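Local atomic coordinates of sorbitol dehydrogenase (PDB entry 5ITG), a protein that probably oxidises D-sorbitol to L-sorbose with NADP as the hydride acceptor, as a member of the mannitol dehydrogenase family. Residues S162-Y167 / K200-Y205; L191-N196 / D289-K294. One frame throughout, in Å; residues are numbered along the deposited sequence.

Interaction 1 of 2, residues S162-Y167 / K200-Y205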
ATOM      1  N   SER A 162     -15.727  -7.058  19.669  1.00 26.27           N
ATOM      2  CA  SER A 162     -16.159  -6.876  18.286  1.00 26.55           C
ATOM      3  C   SER A 162     -15.063  -6.190  17.462  1.00 26.22           C
ATOM      4  O   SER A 162     -15.113  -6.196  16.234  1.00 24.18           O
ATOM      5  CB  SER A 162     -17.433  -6.030  18.215  1.00 28.10           C
ATOM      6  OG  SER A 162     -17.166  -4.686  18.571  1.00 30.75           O
ATOM      7  N   THR A 163     -14.079  -5.592  18.130  1.00 25.97           N
ATOM      8  CA  THR A 163     -13.001  -4.913  17.409  1.00 25.19           C
ATOM      9  C   THR A 163     -11.788  -5.822  17.266  1.00 22.64           C
ATOM     10  O   THR A 163     -11.599  -6.753  18.055  1.00 21.95           O
ATOM     11  CB  THR A 163     -12.550  -3.613  18.120  1.00 24.31           C
ATOM     12  OG1 THR A 163     -11.818  -3.939  19.307  1.00 27.04           O
ATOM     13  CG2 THR A 163     -13.753  -2.755  18.486  1.00 25.69           C
ATOM     14  N   VAL A 164     -10.966  -5.553  16.257  1.00 22.06           N
ATOM     15  CA  VAL A 164      -9.775  -6.361  16.030  1.00 19.39           C
ATOM     16  C   VAL A 164      -8.908  -6.299  17.278  1.00 19.06           C
ATOM     17  O   VAL A 164      -8.317  -7.293  17.685  1.00 20.42           O
ATOM     18  CB  VAL A 164      -8.976  -5.863  14.782  1.00 20.68           C
ATOM     19  CG1 VAL A 164      -8.387  -4.485  15.035  1.00 18.55           C
ATOM     20  CG2 VAL A 164      -7.893  -6.867  14.419  1.00 18.18           C
ATOM     21  N   PHE A 165      -8.853  -5.127  17.901  1.00 21.04           N
ATOM     22  CA  PHE A 165      -8.063  -4.944  19.116  1.00 21.73           C
ATOM     23  C   PHE A 165      -8.569  -5.890  20.202  1.00 22.09           C
ATOM     24  O   PHE A 165      -7.787  -6.585  20.856  1.00 20.37           O
ATOM     25  CB  PHE A 165      -8.187  -3.503  19.605  1.00 21.90           C
ATOM     26  CG  PHE A 165      -8.110  -2.493  18.507  1.00 21.54           C
ATOM     27  CD1 PHE A 165      -6.937  -2.326  17.778  1.00 22.55           C
ATOM     28  CD2 PHE A 165      -9.216  -1.723  18.181  1.00 21.34           C
ATOM     29  CE1 PHE A 165      -6.869  -1.406  16.735  1.00 20.75           C
ATOM     30  CE2 PHE A 165      -9.159  -0.801  17.144  1.00 20.61           C
ATOM     31  CZ  PHE A 165      -7.978  -0.643  16.418  1.00 21.65           C
ATOM     32  N   GLY A 166      -9.885  -5.905  20.391  1.00 23.73           N
ATOM     33  CA  GLY A 166     -10.480  -6.764  21.398  1.00 21.66           C
ATOM     34  C   GLY A 166     -10.238  -8.242  21.148  1.00 21.89           C
ATOM     35  O   GLY A 166      -9.914  -8.984  22.075  1.00 22.29           O
ATOM     36  N   TYR A 167     -10.399  -8.673  19.898  1.00 20.07           N
ATOM     37  CA  TYR A 167     -10.199 -10.074  19.532  1.00 19.88           C
ATOM     38  C   TYR A 167      -8.760 -10.523  19.745  1.00 19.80           C
ATOM     39  O   TYR A 167      -8.503 -11.563  20.352  1.00 19.29           O
ATOM     40  CB  TYR A 167     -10.567 -10.294  18.063  1.00 21.34           C
ATOM     41  CG  TYR A 167     -12.035 -10.557  17.805  1.00 22.70           C
ATOM     42  CD1 TYR A 167     -12.607 -11.794  18.108  1.00 24.22           C
ATOM     43  CD2 TYR A 167     -12.851  -9.574  17.247  1.00 22.42           C
ATOM     44  CE1 TYR A 167     -13.961 -12.049  17.859  1.00 24.81           C
ATOM     45  CE2 TYR A 167     -14.209  -9.817  16.995  1.00 25.41           C
ATOM     46  CZ  TYR A 167     -14.752 -11.055  17.304  1.00 25.74           C
ATOM     47  OH  TYR A 167     -16.086 -11.300  17.063  1.00 29.86           O
ATOM     48  N   LYS A 200       1.318   0.095  18.660  1.00 19.98           N
ATOM     49  CA  LYS A 200       0.703   1.177  19.423  1.00 21.00           C
ATOM     50  C   LYS A 200      -0.782   0.911  19.686  1.00 21.52           C
ATOM     51  O   LYS A 200      -1.281   1.126  20.792  1.00 23.06           O
ATOM     52  CB  LYS A 200       0.848   2.504  18.670  1.00 23.68           C
ATOM     53  CG  LYS A 200       0.153   3.678  19.353  1.00 26.46           C
ATOM     54  CD  LYS A 200       0.165   4.920  18.481  1.00 31.16           C
ATOM     55  CE  LYS A 200       1.575   5.437  18.259  1.00 31.95           C
ATOM     56  NZ  LYS A 200       1.563   6.635  17.365  1.00 34.39           N
ATOM     57  N   ALA A 201      -1.484   0.442  18.663  1.00 20.64           N
ATOM     58  CA  ALA A 201      -2.911   0.168  18.776  1.00 21.54           C
ATOM     59  C   ALA A 201      -3.215  -1.020  19.687  1.00 22.03           C
ATOM     60  O   ALA A 201      -4.018  -0.912  20.618  1.00 20.51           O
ATOM     61  CB  ALA A 201      -3.499  -0.068  17.391  1.00 21.48           C
ATOM     62  N   PHE A 202      -2.569  -2.154  19.428  1.00 20.65           N
ATOM     63  CA  PHE A 202      -2.807  -3.339  20.242  1.00 21.29           C
ATOM     64  C   PHE A 202      -2.317  -3.238  21.686  1.00 21.44           C
ATOM     65  O   PHE A 202      -2.957  -3.771  22.592  1.00 21.62           O
ATOM     66  CB  PHE A 202      -2.233  -4.569  19.545  1.00 19.89           C
ATOM     67  CG  PHE A 202      -3.006  -4.960  18.327  1.00 19.93           C
ATOM     68  CD1 PHE A 202      -4.291  -5.492  18.446  1.00 17.02           C
ATOM     69  CD2 PHE A 202      -2.491  -4.731  17.054  1.00 19.51           C
ATOM     70  CE1 PHE A 202      -5.048  -5.783  17.316  1.00 14.19           C
ATOM     71  CE2 PHE A 202      -3.238  -5.018  15.921  1.00 20.87           C
ATOM     72  CZ  PHE A 202      -4.522  -5.545  16.050  1.00 19.72           C
ATOM     73  N   LEU A 203      -1.200  -2.552  21.915  1.00 20.44           N
ATOM     74  CA  LEU A 203      -0.701  -2.385  23.281  1.00 21.68           C
ATOM     75  C   LEU A 203      -1.492  -1.271  23.959  1.00 22.30           C
ATOM     76  O   LEU A 203      -1.602  -1.232  25.185  1.00 23.76           O
ATOM     77  CB  LEU A 203       0.790  -2.030  23.298  1.00 22.18           C
ATOM     78  CG  LEU A 203       1.788  -3.101  22.843  1.00 22.23           C
ATOM     79  CD1 LEU A 203       3.203  -2.606  23.098  1.00 23.90           C
ATOM     80  CD2 LEU A 203       1.550  -4.397  23.593  1.00 22.83           C
ATOM     81  N   GLY A 204      -2.034  -0.361  23.155  1.00 22.60           N
ATOM     82  CA  GLY A 204      -2.827   0.721  23.703  1.00 22.46           C
ATOM     83  C   GLY A 204      -4.092   0.139  24.310  1.00 24.77           C
ATOM     84  O   GLY A 204      -4.540   0.576  25.370  1.00 25.88           O
ATOM     85  N   TYR A 205      -4.670  -0.855  23.637  1.00 23.93           N
ATOM     86  CA  TYR A 205      -5.878  -1.504  24.127  1.00 24.25           C
ATOM     87  C   TYR A 205      -5.522  -2.416  25.293  1.00 25.98           C
ATOM     88  O   TYR A 205      -6.213  -2.437  26.314  1.00 25.37           O
ATOM     89  CB  TYR A 205      -6.536  -2.321  23.012  1.00 24.24           C
ATOM     90  CG  TYR A 205      -7.759  -3.103  23.452  1.00 23.95           C
ATOM     91  CD1 TYR A 205      -7.630  -4.330  24.102  1.00 24.69           C
ATOM     92  CD2 TYR A 205      -9.044  -2.613  23.225  1.00 26.06           C
ATOM     93  CE1 TYR A 205      -8.753  -5.054  24.515  1.00 25.42           C
ATOM     94  CE2 TYR A 205     -10.178  -3.326  23.635  1.00 25.71           C
ATOM     95  CZ  TYR A 205     -10.023  -4.544  24.278  1.00 26.56           C
ATOM     96  OH  TYR A 205     -11.129  -5.259  24.681  1.00 29.26           O
TER
HETATM   97  O   HOH W   1     -11.027  -8.058  24.657  1.00 19.75           O
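V164 meets F202 with its backbone and its side chain together. The carbonyl O of V164 lies in the plane of the F202 ring, at its edge and 3.6 Å from CE1, while V164 CG2 reaches F202 CZ at 4.0 Å. V164 CG1 also comes near F202 CZ and rests over the centre of the F165 ring. Just before V164, T163 is the N-cap residue; its OG1 accepts from G166 N at 3.0 Å and is also hydrogen-bonded to D154. F165 comes next, its CB directed toward helix 194-209. CE1 of F165 abuts A201 CB at 3.7 Å. CD1 of F165 sits over one face of F202, the two ring planes inclined at 57°; F144 packs edge-to-face with F165. G166 closes the row: its CA makes an off-centre CH-pi contact, 4.2 Å from the centroid of the Y205 ring, whose face also underlies the F165 carbonyl carbon. Y205 OH donates to a water at 2.8 Å, which in turn donates to G166 O. An alanine in place of Y205 would probably open a gap beneath F165 and G166 and leave that water without its phenolic partner. The whole is a buried helix-helix contact in the Rossmann domain, in which aromatic rings from helix 194-209 receive the first turn of helix 164-177.

Interaction 2 of 2, residues L191-N196 / D289-K294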
ATOM      1  N   LEU A 191       1.416   1.458   5.245  1.00 22.67           N
ATOM      2  CA  LEU A 191       1.697   2.598   6.100  1.00 23.75           C
ATOM      3  C   LEU A 191       3.173   2.560   6.464  1.00 21.61           C
ATOM      4  O   LEU A 191       3.774   1.490   6.516  1.00 21.99           O
ATOM      5  CB  LEU A 191       0.867   2.513   7.385  1.00 23.72           C
ATOM      6  CG  LEU A 191      -0.642   2.326   7.217  1.00 27.31           C
ATOM      7  CD1 LEU A 191      -1.283   2.066   8.576  1.00 27.24           C
ATOM      8  CD2 LEU A 191      -1.235   3.568   6.568  1.00 27.59           C
ATOM      9  N   ARG A 192       3.759   3.717   6.728  1.00 22.77           N
ATOM     10  CA  ARG A 192       5.162   3.749   7.109  1.00 22.59           C
ATOM     11  C   ARG A 192       5.274   3.132   8.505  1.00 22.08           C
ATOM     12  O   ARG A 192       4.530   3.494   9.424  1.00 21.43           O
ATOM     13  CB  ARG A 192       5.667   5.188   7.063  1.00 25.39           C
ATOM     14  CG  ARG A 192       5.609   5.747   5.644  1.00 26.65           C
ATOM     15  CD  ARG A 192       5.839   7.237   5.610  1.00 29.97           C
ATOM     16  NE  ARG A 192       7.204   7.593   5.981  1.00 29.92           N
ATOM     17  CZ  ARG A 192       7.600   8.836   6.219  1.00 29.20           C
ATOM     18  NH1 ARG A 192       6.729   9.834   6.124  1.00 26.24           N
ATOM     19  NH2 ARG A 192       8.860   9.082   6.552  1.00 27.17           N
ATOM     20  N   HIS A 193       6.194   2.183   8.643  1.00 20.19           N
ATOM     21  CA  HIS A 193       6.394   1.450   9.889  1.00 21.17           C
ATOM     22  C   HIS A 193       5.042   0.933  10.389  1.00 19.13           C
ATOM     23  O   HIS A 193       4.617   1.224  11.509  1.00 19.70           O
ATOM     24  CB  HIS A 193       7.070   2.342  10.930  1.00 21.94           C
ATOM     25  CG  HIS A 193       8.458   2.751  10.549  1.00 26.01           C
ATOM     26  ND1 HIS A 193       8.828   4.066  10.379  1.00 28.73           N
ATOM     27  CD2 HIS A 193       9.558   2.012  10.268  1.00 27.54           C
ATOM     28  CE1 HIS A 193      10.095   4.123  10.008  1.00 29.55           C
ATOM     29  NE2 HIS A 193      10.561   2.889   9.934  1.00 28.20           N
ATOM     30  N   ASN A 194       4.382   0.145   9.545  1.00 16.72           N
ATOM     31  CA  ASN A 194       3.070  -0.396   9.884  1.00 16.65           C
ATOM     32  C   ASN A 194       3.073  -1.245  11.153  1.00 15.21           C
ATOM     33  O   ASN A 194       2.070  -1.310  11.858  1.00 14.38           O
ATOM     34  CB  ASN A 194       2.481  -1.188   8.699  1.00 14.18           C
ATOM     35  CG  ASN A 194       3.418  -2.270   8.166  1.00 17.70           C
ATOM     36  OD1 ASN A 194       4.503  -2.507   8.702  1.00 17.29           O
ATOM     37  ND2 ASN A 194       2.988  -2.937   7.100  1.00 17.72           N
ATOM     38  N   GLY A 195       4.200  -1.887  11.443  1.00 15.19           N
ATOM     39  CA  GLY A 195       4.290  -2.700  12.641  1.00 14.19           C
ATOM     40  C   GLY A 195       4.247  -1.848  13.894  1.00 16.75           C
ATOM     41  O   GLY A 195       3.633  -2.227  14.904  1.00 16.52           O
ATOM     42  N   ASN A 196       4.907  -0.696  13.842  1.00 15.44           N
ATOM     43  CA  ASN A 196       4.919   0.209  14.981  1.00 17.83           C
ATOM     44  C   ASN A 196       3.504   0.737  15.218  1.00 17.24           C
ATOM     45  O   ASN A 196       3.097   0.950  16.358  1.00 16.36           O
ATOM     46  CB  ASN A 196       5.875   1.378  14.734  1.00 17.26           C
ATOM     47  CG  ASN A 196       7.334   0.944  14.691  1.00 17.62           C
ATOM     48  OD1 ASN A 196       7.656  -0.225  14.893  1.00 21.85           O
ATOM     49  ND2 ASN A 196       8.219   1.893  14.437  1.00 16.67           N
ATOM     50  N   ASP A 289      15.217   1.494   5.196  1.00 16.02           N
ATOM     51  CA  ASP A 289      15.859   1.793   3.920  1.00 13.95           C
ATOM     52  C   ASP A 289      14.954   1.474   2.726  1.00 13.35           C
ATOM     53  O   ASP A 289      14.851   2.279   1.798  1.00 13.82           O
ATOM     54  CB  ASP A 289      17.194   1.056   3.802  1.00 12.59           C
ATOM     55  CG  ASP A 289      18.229   1.575   4.787  1.00 17.73           C
ATOM     56  OD1 ASP A 289      18.013   2.663   5.367  1.00 15.44           O
ATOM     57  OD2 ASP A 289      19.263   0.906   4.976  1.00 17.13           O
ATOM     58  N   TRP A 290      14.278   0.329   2.749  1.00 14.15           N
ATOM     59  CA  TRP A 290      13.388  -0.017   1.638  1.00 14.13           C
ATOM     60  C   TRP A 290      12.188   0.930   1.518  1.00 14.35           C
ATOM     61  O   TRP A 290      11.747   1.242   0.410  1.00 13.58           O
ATOM     62  CB  TRP A 290      12.916  -1.470   1.758  1.00 15.74           C
ATOM     63  CG  TRP A 290      13.702  -2.401   0.890  1.00 14.79           C
ATOM     64  CD1 TRP A 290      14.529  -3.411   1.296  1.00 17.34           C
ATOM     65  CD2 TRP A 290      13.725  -2.415  -0.544  1.00 18.17           C
ATOM     66  NE1 TRP A 290      15.062  -4.055   0.204  1.00 15.41           N
ATOM     67  CE2 TRP A 290      14.586  -3.463  -0.937  1.00 19.12           C
ATOM     68  CE3 TRP A 290      13.099  -1.644  -1.533  1.00 18.11           C
ATOM     69  CZ2 TRP A 290      14.836  -3.762  -2.282  1.00 19.38           C
ATOM     70  CZ3 TRP A 290      13.352  -1.942  -2.876  1.00 20.02           C
ATOM     71  CH2 TRP A 290      14.211  -2.991  -3.233  1.00 17.68           C
ATOM     72  N   GLU A 291      11.666   1.394   2.648  1.00 13.14           N
ATOM     73  CA  GLU A 291      10.537   2.333   2.621  1.00 14.34           C
ATOM     74  C   GLU A 291      10.937   3.610   1.888  1.00 13.87           C
ATOM     75  O   GLU A 291      10.143   4.174   1.122  1.00 11.57           O
ATOM     76  CB  GLU A 291      10.085   2.719   4.041  1.00 14.94           C
ATOM     77  CG  GLU A 291       9.456   1.597   4.856  1.00 19.02           C
ATOM     78  CD  GLU A 291       8.688   2.116   6.073  1.00 23.91           C
ATOM     79  OE1 GLU A 291       9.188   3.044   6.746  1.00 24.87           O
ATOM     80  OE2 GLU A 291       7.591   1.591   6.360  1.00 23.02           O
ATOM     81  N   TYR A 292      12.166   4.073   2.126  1.00 12.62           N
ATOM     82  CA  TYR A 292      12.627   5.286   1.480  1.00 13.21           C
ATOM     83  C   TYR A 292      12.940   5.116   0.006  1.00 13.39           C
ATOM     84  O   TYR A 292      12.853   6.076  -0.747  1.00 12.54           O
ATOM     85  CB  TYR A 292      13.807   5.898   2.249  1.00 15.50           C
ATOM     86  CG  TYR A 292      13.299   6.655   3.462  1.00 18.01           C
ATOM     87  CD1 TYR A 292      12.353   7.672   3.311  1.00 19.81           C
ATOM     88  CD2 TYR A 292      13.680   6.299   4.756  1.00 19.61           C
ATOM     89  CE1 TYR A 292      11.786   8.310   4.415  1.00 21.49           C
ATOM     90  CE2 TYR A 292      13.115   6.935   5.877  1.00 23.56           C
ATOM     91  CZ  TYR A 292      12.162   7.937   5.690  1.00 22.99           C
ATOM     92  OH  TYR A 292      11.564   8.542   6.773  1.00 22.61           O
ATOM     93  N   VAL A 293      13.296   3.906  -0.416  1.00 11.95           N
ATOM     94  CA  VAL A 293      13.534   3.673  -1.839  1.00 12.00           C
ATOM     95  C   VAL A 293      12.178   3.863  -2.535  1.00 13.90           C
ATOM     96  O   VAL A 293      12.069   4.547  -3.556  1.00 15.22           O
ATOM     97  CB  VAL A 293      14.012   2.236  -2.126  1.00 12.97           C
ATOM     98  CG1 VAL A 293      13.975   1.972  -3.644  1.00 12.33           C
ATOM     99  CG2 VAL A 293      15.431   2.043  -1.595  1.00 12.61           C
ATOM    100  N   LYS A 294      11.140   3.261  -1.966  1.00 14.57           N
ATOM    101  CA  LYS A 294       9.798   3.366  -2.536  1.00 13.85           C
ATOM    102  C   LYS A 294       9.315   4.813  -2.525  1.00 14.77           C
ATOM    103  O   LYS A 294       8.791   5.322  -3.526  1.00 11.98           O
ATOM    104  CB  LYS A 294       8.832   2.488  -1.752  1.00 17.29           C
ATOM    105  CG  LYS A 294       7.461   2.360  -2.391  1.00 21.32           C
ATOM    106  CD  LYS A 294       6.560   1.505  -1.525  1.00 26.32           C
ATOM    107  CE  LYS A 294       5.118   1.629  -1.943  1.00 30.55           C
ATOM    108  NZ  LYS A 294       4.213   1.047  -0.909  1.00 34.52           N
TER
HETATM  109  O   HOH W   2       9.538   5.890   6.916  1.00 32.22           O
HETATM  110  O   HOH W   3       6.488  -0.627   7.652  1.00 21.33           O
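The closest CA atoms belong to R192 and E291, 7.1 Å apart, where the loop leading into helix 194-209 passes the flank of helix 288-312. E291 reaches out from that helix with its chain extended beyond CG and puts its carboxylate against the loop. OE2 accepts the backbone N-H of H193 through its syn lone pair, in a short and nearly straight bond of 2.7 Å and 172°. H193 is the N-cap residue of helix 194-209, and a water bound to N194 N at 2.9 Å also lies beside OE2, so the carboxylate sits at the start of that helix. The other oxygen, OE1, stands 3.4 Å above the centre of the H193 imidazole ring; H193 NE2 is bonded elsewhere, to T288 OG1. A second water links OE1 to R192, accepting from NE at 3.0 Å and donating to the carboxylate. The R192 chain bends at chi3 (68°), and beyond that bend NH2 gives a weak hydrogen bond to Y292 OH, 2.8 Å long. That hydroxyl lies in the guanidinium plane, although the tyrosine ring itself is turned 75° from it. With R192 on the surface and E291 buried, this is a polar, partly water-mediated interdomain contact, joining the Rossmann and C-terminal domains typical of mannitol dehydrogenases.

In the fold
Helix 194-209 takes part in both contacts: its N-terminal end, with the loop before it, belongs to interaction 2, and its middle to interaction 1. The centres lie about 22 Å apart. Along the chain the segments alternate, 162-167, 191-196, 200-205 and 289-294, so the two contacts interleave. Interaction 1 stays within the Rossmann domain, where it is mostly apolar and buried, about 22 Å from the centre of the chain. Interaction 2 is nearer that centre, at about 10 Å, and crosses to helix 288-312 of the C-terminal domain. One helix is thus packed into its own domain by its middle while its start meets the other domain.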